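Local coordinates for protein chitooligosaccharide oxidase (Gibberella zeae, PDB 6Y0R) that oxidises the C1 hydroxyl of chitooligosaccharides to the lactone, passing the electrons through bound FAD to molecular oxygen to give hydrogen peroxide, at residues Leu205-Phe216 with Trp462-Lys473. Residues are numbered along the deposited sequence; the frame is centred on the assembly and turned at random.
Sequences LFWGIRGAGANF and WGSNVAKLEAVK. With FAD (flavin-adenine dinucleotide), chain B.
Trp207 is the main bump on helix 205-212, riding in a notch of segment 462-473 formed by Asn465, Lys468, Leu469 and Val472. With CG anti to the backbone N, its indole swings out from the helix, and the extended chain of Lys468 lies along one face. Lys468 CD sits 3.9 Å from the centroid of the six-membered ring of Trp207 in a CH-pi contact. Lys468 NZ stands 4.0 Å from the centroid of the five-membered ring of Trp207, almost on its normal, as a cation-pi pair. The Asn465 amide, turned 73° to the indole, meets Trp207 CZ2, while its ND2 is hydrogen-bonded to Ala395 O and Pro391 O.

Conversely, Leu469 of helix 466-473 is a bump that fills a hollow on the other segment. Leu469 CD2 reaches Trp207 CZ3 at 3.6 Å and Ala212 CB at 3.5 Å, in a hollow floored by Gly208, which lacks a side chain, and bounded by the edge of Phe216. One turn on, Val472 CG1 presses on the ring of Phe216, 3.5 Å from Phe216 CE1. At one end, Ala212 CB lies over a face of Trp462, whose NE1 gives a nearly straight hydrogen bond (2.9 Å, 175°) to Gly211 O from above the carbonyl plane. At another, Lys473, bent at chi2, brings NZ onto an in-plane lone pair of Asn215 O at 2.7 Å; Asp477 supplies a salt bridge to the same ammonium.

The helix axes cross at -120°, 10.0 Å apart. They join the PCMH-type FAD-binding region to the berberine-like C-terminal segment. Gly213 and Ala214, in the type I turn from Ala212 to Asn215, touch the FAD adenine, while Leu205 and Phe206 pack on strands 182-188 and 194-197, placing the helix between that sheet and helix 466-476.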
loop_
_atom_site.group_PDB
_atom_site.type_symbol
_atom_site.label_atom_id
_atom_site.label_comp_id
_atom_site.label_asym_id
_atom_site.label_seq_id
_atom_site.Cartn_x
_atom_site.Cartn_y
_atom_site.Cartn_z
ATOM N N LEU A 205 15.806 -12.630 -5.332
ATOM C CA LEU A 205 15.702 -11.445 -4.463
ATOM C C LEU A 205 14.731 -10.468 -5.137
ATOM O O LEU A 205 13.886 -9.894 -4.450
ATOM C CB LEU A 205 17.051 -10.768 -4.276
ATOM C CG LEU A 205 17.084 -9.518 -3.409
ATOM C CD1 LEU A 205 16.629 -9.783 -1.974
ATOM C CD2 LEU A 205 18.471 -8.947 -3.395
ATOM N N PHE A 206 14.858 -10.273 -6.445
ATOM C CA PHE A 206 14.004 -9.299 -7.168
ATOM C C PHE A 206 12.538 -9.744 -7.118
ATOM O O PHE A 206 11.637 -8.879 -6.975
ATOM C CB PHE A 206 14.479 -9.129 -8.606
ATOM C CG PHE A 206 13.789 -8.003 -9.321
ATOM C CD1 PHE A 206 13.950 -6.705 -8.877
ATOM C CD2 PHE A 206 12.992 -8.259 -10.417
ATOM C CE1 PHE A 206 13.291 -5.673 -9.523
ATOM C CE2 PHE A 206 12.352 -7.210 -11.083
ATOM C CZ PHE A 206 12.534 -5.925 -10.643
ATOM N N TRP A 207 12.286 -11.043 -7.264
ATOM C CA TRP A 207 10.949 -11.646 -7.064
ATOM C C TRP A 207 10.450 -11.279 -5.648
ATOM O O TRP A 207 9.260 -10.894 -5.549
ATOM C CB TRP A 207 11.011 -13.150 -7.302
ATOM C CG TRP A 207 9.709 -13.849 -7.178
ATOM C CD1 TRP A 207 8.758 -14.031 -8.120
ATOM C CD2 TRP A 207 9.228 -14.511 -5.997
ATOM N NE1 TRP A 207 7.719 -14.747 -7.619
ATOM C CE2 TRP A 207 7.977 -15.053 -6.315
ATOM C CE3 TRP A 207 9.777 -14.703 -4.724
ATOM C CZ2 TRP A 207 7.220 -15.762 -5.379
ATOM C CZ3 TRP A 207 9.038 -15.431 -3.809
ATOM C CH2 TRP A 207 7.784 -15.927 -4.142
ATOM N N GLY A 208 11.227 -11.569 -4.587
ATOM C CA GLY A 208 10.741 -11.348 -3.223
ATOM C C GLY A 208 10.466 -9.901 -2.942
ATOM O O GLY A 208 9.530 -9.608 -2.156
ATOM N N ILE A 209 11.297 -8.986 -3.469
ATOM C CA ILE A 209 11.155 -7.531 -3.160
ATOM C C ILE A 209 9.834 -7.037 -3.753
ATOM O O ILE A 209 9.290 -6.066 -3.217
ATOM C CB ILE A 209 12.401 -6.762 -3.640
ATOM C CG1 ILE A 209 13.384 -6.589 -2.474
ATOM C CG2 ILE A 209 12.117 -5.421 -4.304
ATOM C CD1 ILE A 209 13.937 -7.830 -1.987
ATOM N N ARG A 210 9.381 -7.658 -4.830
ATOM C CA ARG A 210 8.161 -7.252 -5.572
ATOM C C ARG A 210 6.970 -7.904 -4.875
ATOM O O ARG A 210 6.322 -8.762 -5.466
ATOM C CB ARG A 210 8.293 -7.543 -7.071
ATOM C CG ARG A 210 9.339 -6.666 -7.764
ATOM C CD ARG A 210 9.317 -6.887 -9.265
ATOM N NE ARG A 210 9.780 -8.258 -9.480
ATOM C CZ ARG A 210 9.558 -9.013 -10.569
ATOM N NH1 ARG A 210 10.026 -10.266 -10.588
ATOM N NH2 ARG A 210 8.832 -8.557 -11.587
ATOM N N GLY A 211 6.725 -7.516 -3.617
ATOM C CA GLY A 211 5.496 -7.895 -2.906
ATOM C C GLY A 211 5.759 -8.246 -1.458
ATOM O O GLY A 211 4.792 -8.177 -0.627
ATOM N N ALA A 212 6.992 -8.623 -1.105
ATOM C CA ALA A 212 7.359 -8.979 0.291
ATOM C C ALA A 212 8.681 -8.305 0.640
ATOM O O ALA A 212 9.513 -8.832 1.377
ATOM C CB ALA A 212 7.415 -10.494 0.409
ATOM N N GLY A 213 8.851 -7.078 0.156
ATOM C CA GLY A 213 10.160 -6.409 0.153
ATOM C C GLY A 213 10.650 -5.857 1.479
ATOM O O GLY A 213 11.710 -5.202 1.437
ATOM N N ALA A 214 10.009 -6.086 2.624
ATOM C CA ALA A 214 10.571 -5.728 3.945
ATOM C C ALA A 214 11.493 -6.842 4.482
ATOM O O ALA A 214 12.183 -6.591 5.472
ATOM C CB ALA A 214 9.489 -5.437 4.927
ATOM N N ASN A 215 11.517 -7.987 3.817
ATOM C CA ASN A 215 12.029 -9.258 4.430
ATOM C C ASN A 215 13.528 -9.461 4.184
ATOM O O ASN A 215 14.080 -10.359 4.845
ATOM C CB ASN A 215 11.267 -10.475 3.897
ATOM C CG ASN A 215 9.928 -10.636 4.561
ATOM O OD1 ASN A 215 9.878 -11.061 5.701
ATOM N ND2 ASN A 215 8.851 -10.232 3.894
ATOM N N PHE A 216 14.192 -8.713 3.290
ATOM C CA PHE A 216 15.469 -9.198 2.687
ATOM C C PHE A 216 16.592 -8.182 2.858
ATOM O O PHE A 216 17.644 -8.397 2.228
ATOM C CB PHE A 216 15.248 -9.591 1.230
ATOM C CG PHE A 216 14.077 -10.523 1.031
ATOM C CD1 PHE A 216 14.112 -11.826 1.497
ATOM C CD2 PHE A 216 12.919 -10.093 0.410
ATOM C CE1 PHE A 216 13.051 -12.686 1.306
ATOM C CE2 PHE A 216 11.860 -10.956 0.227
ATOM C CZ PHE A 216 11.906 -12.238 0.699
ATOM N N TRP A 462 0.399 -13.426 1.459
ATOM C CA TRP A 462 1.255 -14.004 0.382
ATOM C C TRP A 462 0.745 -15.368 -0.110
ATOM O O TRP A 462 1.309 -15.856 -1.093
ATOM C CB TRP A 462 2.719 -14.022 0.799
ATOM C CG TRP A 462 3.263 -12.643 1.047
ATOM C CD1 TRP A 462 3.429 -11.649 0.115
ATOM C CD2 TRP A 462 3.582 -12.061 2.316
ATOM N NE1 TRP A 462 3.904 -10.521 0.732
ATOM C CE2 TRP A 462 3.971 -10.728 2.086
ATOM C CE3 TRP A 462 3.610 -12.548 3.624
ATOM C CZ2 TRP A 462 4.419 -9.899 3.104
ATOM C CZ3 TRP A 462 3.982 -11.700 4.648
ATOM C CH2 TRP A 462 4.381 -10.393 4.387
ATOM N N GLY A 463 -0.264 -15.976 0.536
ATOM C CA GLY A 463 -0.916 -17.188 0.015
ATOM C C GLY A 463 0.079 -18.247 -0.408
ATOM O O GLY A 463 1.040 -18.591 0.338
ATOM N N SER A 464 -0.104 -18.751 -1.628
ATOM C CA SER A 464 0.672 -19.866 -2.193
ATOM C C SER A 464 2.133 -19.484 -2.450
ATOM O O SER A 464 2.935 -20.381 -2.759
ATOM C CB SER A 464 -0.025 -20.357 -3.443
ATOM O OG SER A 464 -0.161 -19.309 -4.378
ATOM N N ASN A 465 2.519 -18.204 -2.313
ATOM C CA ASN A 465 3.919 -17.763 -2.476
ATOM C C ASN A 465 4.720 -17.921 -1.180
ATOM O O ASN A 465 5.908 -17.695 -1.199
ATOM C CB ASN A 465 3.972 -16.306 -2.963
ATOM C CG ASN A 465 3.675 -16.197 -4.441
ATOM O OD1 ASN A 465 3.744 -17.198 -5.168
ATOM N ND2 ASN A 465 3.293 -14.996 -4.880
ATOM N N VAL A 466 4.096 -18.282 -0.064
ATOM C CA VAL A 466 4.835 -18.323 1.227
ATOM C C VAL A 466 6.039 -19.291 1.125
ATOM O O VAL A 466 7.135 -18.944 1.584
ATOM C CB VAL A 466 3.906 -18.635 2.418
ATOM C CG1 VAL A 466 4.709 -18.966 3.662
ATOM C CG2 VAL A 466 2.965 -17.483 2.736
ATOM N N ALA A 467 5.860 -20.499 0.588
ATOM C CA ALA A 467 6.938 -21.503 0.577
ATOM C C ALA A 467 8.186 -20.980 -0.140
ATOM O O ALA A 467 9.301 -21.069 0.425
ATOM C CB ALA A 467 6.425 -22.793 -0.054
ATOM N N LYS A 468 8.021 -20.394 -1.329
ATOM C CA LYS A 468 9.146 -19.808 -2.094
ATOM C C LYS A 468 9.727 -18.607 -1.342
ATOM O O LYS A 468 10.951 -18.473 -1.281
ATOM C CB LYS A 468 8.707 -19.469 -3.524
ATOM C CG LYS A 468 9.822 -18.901 -4.382
ATOM C CD LYS A 468 9.526 -18.855 -5.857
ATOM C CE LYS A 468 10.624 -18.160 -6.635
ATOM N NZ LYS A 468 10.216 -18.022 -8.050
ATOM N N LEU A 469 8.887 -17.759 -0.724
ATOM C CA LEU A 469 9.402 -16.618 0.074
ATOM C C LEU A 469 10.262 -17.117 1.244
ATOM O O LEU A 469 11.303 -16.497 1.530
ATOM C CB LEU A 469 8.237 -15.760 0.585
ATOM C CG LEU A 469 7.639 -14.817 -0.449
ATOM C CD1 LEU A 469 6.268 -14.351 0.009
ATOM C CD2 LEU A 469 8.589 -13.647 -0.697
ATOM N N GLU A 470 9.886 -18.224 1.885
ATOM C CA GLU A 470 10.707 -18.770 3.007
ATOM C C GLU A 470 12.079 -19.221 2.507
ATOM O O GLU A 470 13.053 -19.047 3.239
ATOM C CB GLU A 470 9.967 -19.924 3.679
ATOM C CG GLU A 470 8.705 -19.471 4.382
ATOM C CD GLU A 470 7.858 -20.577 4.969
ATOM O OE1 GLU A 470 7.944 -21.712 4.459
ATOM O OE2 GLU A 470 7.075 -20.291 5.867
ATOM N N ALA A 471 12.145 -19.753 1.301
ATOM C CA ALA A 471 13.432 -20.178 0.709
ATOM C C ALA A 471 14.285 -18.946 0.373
ATOM O O ALA A 471 15.514 -18.927 0.646
ATOM C CB ALA A 471 13.169 -21.053 -0.473
ATOM N N VAL A 472 13.654 -17.892 -0.178
ATOM C CA VAL A 472 14.391 -16.636 -0.428
ATOM C C VAL A 472 14.896 -16.081 0.892
ATOM O O VAL A 472 16.016 -15.581 0.972
ATOM C CB VAL A 472 13.523 -15.658 -1.250
ATOM C CG1 VAL A 472 14.269 -14.375 -1.523
ATOM C CG2 VAL A 472 13.100 -16.306 -2.562
ATOM N N LYS A 473 14.066 -16.117 1.924
ATOM C CA LYS A 473 14.400 -15.583 3.245
ATOM C C LYS A 473 15.597 -16.349 3.820
ATOM O O LYS A 473 16.481 -15.717 4.362
ATOM C CB LYS A 473 13.148 -15.680 4.112
ATOM C CG LYS A 473 13.282 -15.145 5.517
ATOM C CD LYS A 473 13.084 -13.652 5.600
ATOM C CE LYS A 473 13.441 -13.128 6.951
ATOM N NZ LYS A 473 13.218 -11.683 7.030
HETATM P PA FAD B . 6.609 2.500 6.198
HETATM O O1A FAD B . 5.842 2.423 7.455
HETATM O O2A FAD B . 7.835 3.319 6.127
HETATM O O5B FAD B . 6.989 1.040 5.689
HETATM C C5B FAD B . 5.997 0.062 5.373
HETATM C C4B FAD B . 6.627 -1.319 5.395
HETATM O O4B FAD B . 7.638 -1.405 4.359
HETATM C C3B FAD B . 7.372 -1.737 6.680
HETATM O O3B FAD B . 7.378 -3.163 6.825
HETATM C C2B FAD B . 8.787 -1.250 6.406
HETATM O O2B FAD B . 9.795 -1.862 7.215
HETATM C C1B FAD B . 8.922 -1.583 4.945
HETATM N N9A FAD B . 9.876 -0.759 4.218
HETATM C C8A FAD B . 9.746 0.578 3.948
HETATM N N7A FAD B . 10.779 1.061 3.269
HETATM C C5A FAD B . 11.626 -0.029 3.102
HETATM C C6A FAD B . 12.880 -0.167 2.478
HETATM N N6A FAD B . 13.471 0.856 1.856
HETATM N N1A FAD B . 13.490 -1.385 2.509
HETATM C C2A FAD B . 12.857 -2.376 3.167
HETATM N N3A FAD B . 11.664 -2.368 3.769
HETATM C C4A FAD B . 11.089 -1.152 3.708
HETATM N N1 FAD B . -1.880 2.035 -0.414
HETATM C C2 FAD B . -2.242 1.816 -1.687
HETATM O O2 FAD B . -1.904 0.731 -2.286
HETATM N N3 FAD B . -2.944 2.774 -2.363
HETATM C C4 FAD B . -3.326 3.982 -1.804
HETATM O O4 FAD B . -3.951 4.819 -2.477
HETATM C C4X FAD B . -2.947 4.243 -0.465
HETATM N N5 FAD B . -3.248 5.421 0.087
HETATM C C5X FAD B . -2.745 5.690 1.341
HETATM C C6 FAD B . -2.984 6.964 1.923
HETATM C C7 FAD B . -2.515 7.264 3.191
HETATM C C7M FAD B . -2.797 8.615 3.820
HETATM C C8 FAD B . -1.713 6.286 3.912
HETATM C C8M FAD B . -1.061 6.577 5.249
HETATM C C9 FAD B . -1.525 5.013 3.333
HETATM C C9A FAD B . -2.033 4.701 2.065
HETATM N N10 FAD B . -1.797 3.442 1.485
HETATM C C10 FAD B . -2.217 3.178 0.176
HETATM C "C1'" FAD B . -1.090 2.379 2.206
HETATM C "C2'" FAD B . 0.407 2.396 1.893
HETATM O "O2'" FAD B . 0.660 1.838 0.602
HETATM C "C3'" FAD B . 1.110 1.591 2.956
HETATM O "O3'" FAD B . 0.823 2.251 4.210
HETATM C "C4'" FAD B . 2.611 1.531 2.668
HETATM O "O4'" FAD B . 3.208 0.344 3.219
HETATM C "C5'" FAD B . 3.272 2.756 3.234
HETATM O "O5'" FAD B . 4.648 2.839 2.817
HETATM P P FAD B . 5.610 3.768 3.667
HETATM O O1P FAD B . 6.963 3.720 3.060
HETATM O O2P FAD B . 5.014 5.105 3.915
HETATM O O3P FAD B . 5.547 3.024 5.106
#